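Local coordinates for uncharacterized protein (Helicobacter pylori, PDB 4O5J) that probably binds sialylated glycans on host cells, serving as an outer-membrane adhesin of the bacterium through its extracellular domain, at residues 283-288 with 368-372. Numbering follows the deposited sequence.
Sequences FAKDIY and ARDVY
Two helices of the SabA adhesion domain's helical bundle pack antiparallel here. Residues 283-288 belong to helix 281-309 and residues 368-372 to the long helix 343-396, and all are helical. The axes of the two short segments come within 8.1 Å, and their N-to-C directions differ by 154° (signed crossing angle -154°). The nearest CA atoms are those of Ala284 and Tyr372, 4.8 Å apart, and of Tyr288 and Ala368, 4.9 Å apart. Each pair includes an alanine, consistent with the close approach of the backbones. No hydrogen bond crosses between the segments, so the contact rests on apolar and aromatic packing.

One side of the contact is buried. Val371, chi1 t, brings CG1 to 4.0 Å from Ala284 CB and 4.3 Å from Ile287 CG2. Ile287 is tt, and its CG2 lies 4.2 Å from Ala368 CB. Phe283 (chi1 t, chi2 84°) reaches Val371 with its ring. Val60 and Leu64 of helix 57-76 extend this apolar cluster. Asp286 and Asp370 point away; Asp370 hydrogen-bonds Ser50 and Asn53.

The more exposed side is led by two tyrosines, both chi1 t, with Lys285 and Arg369 beside them. Tyr288 has chi2 26°. Tyr372 has chi2 71°, and its CD1 is 3.8 Å from Lys285 CA. Lys285 is fully extended (tttt). The tyrosine rings meet obliquely, centroids 5.1 Å apart and planes at 34°. Arg369 makes a CH-pi contact: its CA sits over the Tyr288 ring face, 4.0 Å from the centroid. With chi1 and chi2 t and chi3 p, Arg369 places CD 3.6 Å from Tyr288 OH.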
# COMPACT_ATOMS: atom_id res chain seq x y z
N PHE A 283 -27.62 -9.68 -8.55
CA PHE A 283 -26.33 -10.01 -9.17
C PHE A 283 -25.73 -8.76 -9.84
O PHE A 283 -24.51 -8.46 -9.69
CB PHE A 283 -26.53 -11.12 -10.20
CG PHE A 283 -25.32 -11.39 -11.02
CD1 PHE A 283 -24.33 -12.24 -10.54
CD2 PHE A 283 -25.15 -10.78 -12.24
CE1 PHE A 283 -23.19 -12.48 -11.28
CE2 PHE A 283 -24.02 -11.03 -12.98
CZ PHE A 283 -23.03 -11.87 -12.49
N ALA A 284 -26.57 -8.04 -10.55
CA ALA A 284 -26.17 -6.79 -11.16
C ALA A 284 -25.49 -5.85 -10.19
O ALA A 284 -24.43 -5.30 -10.49
CB ALA A 284 -27.33 -6.12 -11.77
N LYS A 285 -26.11 -5.64 -9.04
CA LYS A 285 -25.61 -4.64 -8.12
C LYS A 285 -24.37 -5.18 -7.41
O LYS A 285 -23.41 -4.45 -7.11
CB LYS A 285 -26.72 -4.26 -7.14
CG LYS A 285 -26.24 -3.26 -6.15
CD LYS A 285 -27.16 -3.10 -4.97
CE LYS A 285 -26.38 -2.27 -3.95
NZ LYS A 285 -27.12 -2.16 -2.67
N ASP A 286 -24.36 -6.48 -7.20
CA ASP A 286 -23.26 -7.10 -6.44
C ASP A 286 -21.99 -7.18 -7.25
O ASP A 286 -20.91 -6.93 -6.71
CB ASP A 286 -23.62 -8.51 -5.89
CG ASP A 286 -24.49 -8.44 -4.59
OD1 ASP A 286 -24.53 -7.34 -3.97
OD2 ASP A 286 -25.15 -9.48 -4.18
N ILE A 287 -22.09 -7.55 -8.53
CA ILE A 287 -20.89 -7.68 -9.34
C ILE A 287 -20.28 -6.28 -9.48
O ILE A 287 -19.07 -6.15 -9.52
CB ILE A 287 -21.15 -8.35 -10.71
CG1 ILE A 287 -19.83 -8.71 -11.39
CG2 ILE A 287 -22.01 -7.47 -11.62
CD1 ILE A 287 -20.05 -9.43 -12.71
N TYR A 288 -21.13 -5.25 -9.50
CA TYR A 288 -20.62 -3.89 -9.65
C TYR A 288 -19.84 -3.45 -8.40
O TYR A 288 -18.70 -2.96 -8.48
CB TYR A 288 -21.76 -2.96 -9.96
CG TYR A 288 -21.33 -1.57 -10.35
CD1 TYR A 288 -20.09 -1.33 -10.93
CD2 TYR A 288 -22.20 -0.49 -10.21
CE1 TYR A 288 -19.69 -0.04 -11.28
CE2 TYR A 288 -21.82 0.78 -10.56
CZ TYR A 288 -20.57 1.00 -11.10
OH TYR A 288 -20.23 2.26 -11.47
N ALA A 368 -18.94 -4.78 -15.55
CA ALA A 368 -19.82 -4.83 -14.36
C ALA A 368 -20.72 -3.58 -14.34
O ALA A 368 -21.91 -3.68 -14.04
CB ALA A 368 -19.02 -4.91 -13.08
N ARG A 369 -20.13 -2.41 -14.64
CA ARG A 369 -20.88 -1.19 -14.67
C ARG A 369 -21.99 -1.30 -15.72
O ARG A 369 -23.14 -0.85 -15.49
CB ARG A 369 -19.96 0.00 -14.94
CG ARG A 369 -20.68 1.35 -15.12
CD ARG A 369 -19.68 2.54 -15.01
NE ARG A 369 -18.42 2.21 -15.64
CZ ARG A 369 -17.21 2.29 -15.03
NH1 ARG A 369 -17.09 2.72 -13.75
NH2 ARG A 369 -16.09 1.96 -15.69
N ASP A 370 -21.68 -1.89 -16.87
CA ASP A 370 -22.70 -2.01 -17.92
C ASP A 370 -23.84 -2.96 -17.49
O ASP A 370 -25.02 -2.71 -17.77
CB ASP A 370 -22.08 -2.56 -19.19
CG ASP A 370 -21.06 -1.56 -19.85
OD1 ASP A 370 -21.15 -0.32 -19.61
OD2 ASP A 370 -20.17 -2.02 -20.63
N VAL A 371 -23.49 -4.06 -16.84
CA VAL A 371 -24.50 -5.00 -16.28
C VAL A 371 -25.38 -4.23 -15.34
O VAL A 371 -26.58 -4.31 -15.41
CB VAL A 371 -23.86 -6.21 -15.58
CG1 VAL A 371 -24.87 -7.03 -14.75
CG2 VAL A 371 -23.17 -7.09 -16.62
N TYR A 372 -24.78 -3.42 -14.48
CA TYR A 372 -25.58 -2.65 -13.54
C TYR A 372 -26.46 -1.58 -14.20
O TYR A 372 -27.57 -1.34 -13.74
CB TYR A 372 -24.68 -2.00 -12.55
CG TYR A 372 -25.40 -1.19 -11.51
CD1 TYR A 372 -26.17 -1.79 -10.51
CD2 TYR A 372 -25.29 0.20 -11.51
CE1 TYR A 372 -26.81 -1.02 -9.56
CE2 TYR A 372 -25.94 0.98 -10.57
CZ TYR A 372 -26.65 0.37 -9.60
OH TYR A 372 -27.27 1.17 -8.67